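Local coordinates for conserved domain protein (Bacillus anthracis, PDB 3FBQ) that is of unknown function but is probably built from immunoglobulin-like beta-sandwich domains of the E-set type, at residues 36-48 with 54-66. Residues are numbered along the deposited sequence; the frame is centred on the assembly and turned at random.
Sequences ESNGVKVTINDVI and LSITYSLESEQDL
K41 and E61 face each other in a hydrogen-bonded pair of the antiparallel hairpin formed by strands 40-49 and 53-62. Each backbone N donates to the other residue's O: K41 N meets E61 O at 2.9 Å, with the N-H pointing at the oxygen within 25° of straight (155°). T43 with S59 and I48 with S55 repeat this reciprocal pattern. Between them a beta bulge shifts the register by one: T57 N donates to D46 O (3.1 Å), while N45 N lies so close to T57 O that the length of that bond is doubtful. There T57 points toward the bulge, its CB 3.9 Å from D46 CB, and D46 OD2 forms a salt bridge with K25 NZ.

Apolar packing lies on the face of V40, V42, I44, V47, I56, Y58 and L60. L60 CG stands anti to its backbone N (chi1 174°), and CD1 wedges between V40 CG1 (3.7 Å) and V42 CG2 (3.6 Å). Further along, V47 CG2 touches L54 CD1 at 4.1 Å. W119 and F117 of strand 114-126 and I133 of strand 131-144 cover this face from the second sheet.

The other face, with K41, T43, S59 and E61, is more polar. K41 NZ and E61 OE2 stay 5.0 Å apart; the lysine instead hydrogen-bonds P221 O of the second subunit. The contact is therefore two-sided: backbone bonds fix the hairpin, its apolar face packs against the second sheet, and of its charged groups D46 turns to helix 24-27 and K41 to the second subunit.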
loop_
_atom_site.group_PDB
_atom_site.type_symbol
_atom_site.label_atom_id
_atom_site.label_comp_id
_atom_site.label_asym_id
_atom_site.label_seq_id
_atom_site.Cartn_x
_atom_site.Cartn_y
_atom_site.Cartn_z
ATOM N N GLU A 36 -9.881 -7.071 -14.599
ATOM C CA GLU A 36 -8.666 -7.730 -15.088
ATOM C C GLU A 36 -7.539 -6.895 -15.699
ATOM O O GLU A 36 -7.729 -6.321 -16.752
ATOM C CB GLU A 36 -9.034 -8.808 -16.087
ATOM C CG GLU A 36 -7.973 -9.859 -16.043
ATOM C CD GLU A 36 -8.141 -10.904 -17.054
ATOM O OE1 GLU A 36 -7.102 -11.256 -17.653
ATOM O OE2 GLU A 36 -9.289 -11.372 -17.251
ATOM N N SER A 37 -6.360 -6.875 -15.078
ATOM C CA SER A 37 -5.166 -6.241 -15.658
ATOM C C SER A 37 -4.011 -7.189 -15.436
ATOM O O SER A 37 -4.047 -7.998 -14.508
ATOM C CB SER A 37 -4.811 -4.904 -14.992
ATOM O OG SER A 37 -5.922 -4.128 -14.624
ATOM N N ASN A 38 -3.004 -7.101 -16.295
ATOM C CA ASN A 38 -1.719 -7.724 -16.067
ATOM C C ASN A 38 -1.652 -9.172 -15.797
ATOM O O ASN A 38 -0.825 -9.586 -14.980
ATOM C CB ASN A 38 -1.066 -7.136 -14.863
ATOM C CG ASN A 38 -0.165 -6.046 -15.203
ATOM O OD1 ASN A 38 -0.583 -4.880 -15.126
ATOM N ND2 ASN A 38 1.078 -6.374 -15.628
ATOM N N GLY A 39 -2.478 -9.946 -16.459
ATOM C CA GLY A 39 -2.533 -11.355 -16.194
ATOM C C GLY A 39 -3.314 -11.753 -14.958
ATOM O O GLY A 39 -3.409 -12.955 -14.667
ATOM N N VAL A 40 -3.881 -10.775 -14.235
ATOM C CA VAL A 40 -4.608 -11.053 -13.011
ATOM C C VAL A 40 -6.125 -10.632 -13.033
ATOM O O VAL A 40 -6.489 -9.449 -13.089
ATOM C CB VAL A 40 -3.829 -10.398 -11.780
ATOM C CG1 VAL A 40 -4.424 -10.789 -10.404
ATOM C CG2 VAL A 40 -2.348 -10.747 -11.844
ATOM N N LYS A 41 -6.992 -11.630 -12.921
ATOM C CA LYS A 41 -8.421 -11.444 -12.872
ATOM C C LYS A 41 -8.824 -11.480 -11.429
ATOM O O LYS A 41 -8.638 -12.520 -10.790
ATOM C CB LYS A 41 -9.056 -12.622 -13.636
ATOM C CG LYS A 41 -10.509 -12.411 -14.063
ATOM C CD LYS A 41 -11.069 -13.494 -14.982
ATOM C CE LYS A 41 -12.593 -13.316 -15.043
ATOM N NZ LYS A 41 -13.428 -14.468 -15.564
ATOM N N VAL A 42 -9.316 -10.364 -10.877
ATOM C CA VAL A 42 -9.938 -10.346 -9.528
ATOM C C VAL A 42 -11.478 -10.262 -9.644
ATOM O O VAL A 42 -11.963 -9.381 -10.331
ATOM C CB VAL A 42 -9.478 -9.172 -8.660
ATOM C CG1 VAL A 42 -10.182 -9.209 -7.238
ATOM C CG2 VAL A 42 -7.914 -9.140 -8.522
ATOM N N THR A 43 -12.203 -11.210 -9.002
ATOM C CA THR A 43 -13.640 -11.259 -8.894
ATOM C C THR A 43 -14.062 -11.045 -7.476
ATOM O O THR A 43 -13.447 -11.566 -6.549
ATOM C CB THR A 43 -14.126 -12.610 -9.284
ATOM O OG1 THR A 43 -13.654 -12.802 -10.602
ATOM C CG2 THR A 43 -15.717 -12.705 -9.326
ATOM N N ILE A 44 -15.126 -10.270 -7.292
ATOM C CA ILE A 44 -15.673 -10.021 -5.963
ATOM C C ILE A 44 -17.036 -10.684 -5.796
ATOM O O ILE A 44 -18.056 -10.148 -6.228
ATOM C CB ILE A 44 -15.808 -8.513 -5.682
ATOM C CG1 ILE A 44 -14.731 -8.055 -4.697
ATOM C CG2 ILE A 44 -17.196 -8.194 -5.149
ATOM C CD1 ILE A 44 -15.211 -7.017 -3.707
ATOM N N ASN A 45 -17.045 -11.854 -5.166
ATOM C CA ASN A 45 -18.146 -12.799 -5.320
ATOM C C ASN A 45 -19.346 -12.431 -4.453
ATOM O O ASN A 45 -20.225 -11.683 -4.879
ATOM C CB ASN A 45 -17.681 -14.221 -5.000
ATOM C CG ASN A 45 -16.762 -14.787 -6.063
ATOM O OD1 ASN A 45 -17.193 -15.095 -7.174
ATOM N ND2 ASN A 45 -15.484 -14.928 -5.728
ATOM N N ASP A 46 -19.374 -12.962 -3.235
ATOM C CA ASP A 46 -20.486 -12.727 -2.322
ATOM C C ASP A 46 -20.302 -11.423 -1.554
ATOM O O ASP A 46 -19.186 -11.064 -1.179
ATOM C CB ASP A 46 -20.636 -13.896 -1.347
ATOM C CG ASP A 46 -21.185 -15.143 -2.011
ATOM O OD1 ASP A 46 -21.348 -16.166 -1.314
ATOM O OD2 ASP A 46 -21.456 -15.099 -3.230
ATOM N N VAL A 47 -21.404 -10.718 -1.322
ATOM C CA VAL A 47 -21.368 -9.460 -0.586
ATOM C C VAL A 47 -22.464 -9.408 0.474
ATOM O O VAL A 47 -23.576 -9.888 0.255
ATOM C CB VAL A 47 -21.522 -8.250 -1.528
ATOM C CG1 VAL A 47 -22.904 -8.247 -2.165
ATOM C CG2 VAL A 47 -21.272 -6.954 -0.773
ATOM N N ILE A 48 -22.140 -8.824 1.623
ATOM C CA ILE A 48 -23.074 -8.784 2.762
ATOM C C ILE A 48 -22.598 -7.790 3.818
ATOM O O ILE A 48 -21.417 -7.560 4.000
ATOM C CB ILE A 48 -23.152 -10.137 3.454
ATOM C CG1 ILE A 48 -24.485 -10.287 4.255
ATOM C CG2 ILE A 48 -21.864 -10.401 4.331
ATOM C CD1 ILE A 48 -24.690 -11.663 4.868
ATOM N N LEU A 54 -18.858 -5.271 6.972
ATOM C CA LEU A 54 -19.087 -5.592 5.577
ATOM C C LEU A 54 -18.121 -6.699 5.229
ATOM O O LEU A 54 -16.929 -6.601 5.531
ATOM C CB LEU A 54 -18.816 -4.383 4.743
ATOM C CG LEU A 54 -18.585 -4.646 3.262
ATOM C CD1 LEU A 54 -19.887 -4.844 2.439
ATOM C CD2 LEU A 54 -17.712 -3.482 2.698
ATOM N N SER A 55 -18.632 -7.791 4.682
ATOM C CA SER A 55 -17.775 -8.910 4.425
ATOM C C SER A 55 -17.959 -9.210 2.989
ATOM O O SER A 55 -19.064 -9.116 2.421
ATOM C CB SER A 55 -18.041 -10.133 5.300
ATOM O OG SER A 55 -18.656 -9.778 6.543
ATOM N N ILE A 56 -16.831 -9.521 2.386
ATOM C CA ILE A 56 -16.720 -9.672 0.973
ATOM C C ILE A 56 -15.886 -10.904 0.655
ATOM O O ILE A 56 -14.920 -11.244 1.374
ATOM C CB ILE A 56 -16.061 -8.409 0.473
ATOM C CG1 ILE A 56 -17.081 -7.650 -0.291
ATOM C CG2 ILE A 56 -14.601 -8.589 -0.174
ATOM C CD1 ILE A 56 -16.452 -6.452 -0.827
ATOM N N THR A 57 -16.250 -11.534 -0.450
ATOM C CA THR A 57 -15.693 -12.789 -0.849
ATOM C C THR A 57 -15.128 -12.585 -2.248
ATOM O O THR A 57 -15.713 -11.843 -3.068
ATOM C CB THR A 57 -16.830 -13.793 -0.722
ATOM O OG1 THR A 57 -16.657 -14.519 0.519
ATOM C CG2 THR A 57 -16.875 -14.716 -1.820
ATOM N N TYR A 58 -13.968 -13.161 -2.534
ATOM C CA TYR A 58 -13.396 -12.903 -3.831
ATOM C C TYR A 58 -12.587 -14.047 -4.334
ATOM O O TYR A 58 -12.189 -14.923 -3.564
ATOM C CB TYR A 58 -12.514 -11.648 -3.791
ATOM C CG TYR A 58 -11.295 -11.840 -2.925
ATOM C CD1 TYR A 58 -11.307 -11.474 -1.553
ATOM C CD2 TYR A 58 -10.142 -12.426 -3.448
ATOM C CE1 TYR A 58 -10.250 -11.672 -0.775
ATOM C CE2 TYR A 58 -9.035 -12.646 -2.651
ATOM C CZ TYR A 58 -9.087 -12.247 -1.322
ATOM O OH TYR A 58 -7.978 -12.470 -0.550
ATOM N N SER A 59 -12.310 -14.015 -5.634
ATOM C CA SER A 59 -11.328 -14.897 -6.254
ATOM C C SER A 59 -10.218 -14.122 -6.873
ATOM O O SER A 59 -10.350 -12.965 -7.207
ATOM C CB SER A 59 -11.965 -15.746 -7.328
ATOM O OG SER A 59 -13.284 -15.951 -6.900
ATOM N N LEU A 60 -9.112 -14.797 -7.057
ATOM C CA LEU A 60 -7.972 -14.178 -7.606
ATOM C C LEU A 60 -7.408 -15.260 -8.526
ATOM O O LEU A 60 -7.158 -16.369 -8.060
ATOM C CB LEU A 60 -7.058 -13.832 -6.442
ATOM C CG LEU A 60 -5.685 -13.263 -6.723
ATOM C CD1 LEU A 60 -5.921 -11.873 -7.178
ATOM C CD2 LEU A 60 -4.837 -13.307 -5.462
ATOM N N GLU A 61 -7.306 -14.957 -9.830
ATOM C CA GLU A 61 -6.823 -15.895 -10.823
ATOM C C GLU A 61 -5.741 -15.248 -11.617
ATOM O O GLU A 61 -5.858 -14.084 -11.982
ATOM C CB GLU A 61 -7.898 -16.312 -11.788
ATOM C CG GLU A 61 -8.998 -17.039 -11.132
ATOM C CD GLU A 61 -10.150 -17.145 -12.053
ATOM O OE1 GLU A 61 -9.870 -17.512 -13.219
ATOM O OE2 GLU A 61 -11.302 -16.819 -11.636
ATOM N N SER A 62 -4.690 -16.005 -11.894
ATOM C CA SER A 62 -3.568 -15.478 -12.562
ATOM C C SER A 62 -3.003 -16.340 -13.676
ATOM O O SER A 62 -3.454 -17.448 -13.899
ATOM C CB SER A 62 -2.474 -15.258 -11.590
ATOM O OG SER A 62 -1.408 -14.755 -12.366
ATOM N N GLU A 63 -2.003 -15.813 -14.374
ATOM C CA GLU A 63 -1.500 -16.443 -15.589
ATOM C C GLU A 63 -0.257 -17.279 -15.302
ATOM O O GLU A 63 0.468 -17.668 -16.218
ATOM C CB GLU A 63 -1.189 -15.388 -16.652
ATOM C CG GLU A 63 -2.410 -14.631 -17.148
ATOM C CD GLU A 63 -3.147 -15.371 -18.246
ATOM O OE1 GLU A 63 -3.209 -16.618 -18.188
ATOM O OE2 GLU A 63 -3.666 -14.707 -19.169
ATOM N N GLN A 64 -0.015 -17.552 -14.024
ATOM C CA GLN A 64 1.338 -17.545 -13.481
ATOM C C GLN A 64 1.321 -17.514 -11.957
ATOM O O GLN A 64 0.467 -16.869 -11.348
ATOM C CB GLN A 64 2.126 -16.350 -14.022
ATOM C CG GLN A 64 1.820 -15.036 -13.322
ATOM C CD GLN A 64 3.052 -14.404 -12.704
ATOM O OE1 GLN A 64 4.160 -14.544 -13.221
ATOM N NE2 GLN A 64 2.864 -13.704 -11.592
ATOM N N ASP A 65 2.270 -18.216 -11.345
ATOM C CA ASP A 65 2.107 -18.694 -9.977
ATOM C C ASP A 65 2.024 -17.532 -8.993
ATOM O O ASP A 65 2.862 -16.632 -9.009
ATOM C CB ASP A 65 3.260 -19.626 -9.594
ATOM C CG ASP A 65 2.885 -21.091 -9.703
ATOM O OD1 ASP A 65 2.429 -21.510 -10.788
ATOM O OD2 ASP A 65 3.046 -21.822 -8.704
ATOM N N LEU A 66 1.007 -17.560 -8.137
ATOM C CA LEU A 66 0.967 -16.691 -6.967
ATOM C C LEU A 66 1.801 -17.263 -5.826
ATOM O O LEU A 66 2.179 -16.546 -4.900
ATOM C CB LEU A 66 -0.477 -16.477 -6.508
ATOM C CG LEU A 66 -1.323 -15.524 -7.354
ATOM C CD1 LEU A 66 -0.599 -14.204 -7.565
ATOM C CD2 LEU A 66 -1.681 -16.163 -8.687
#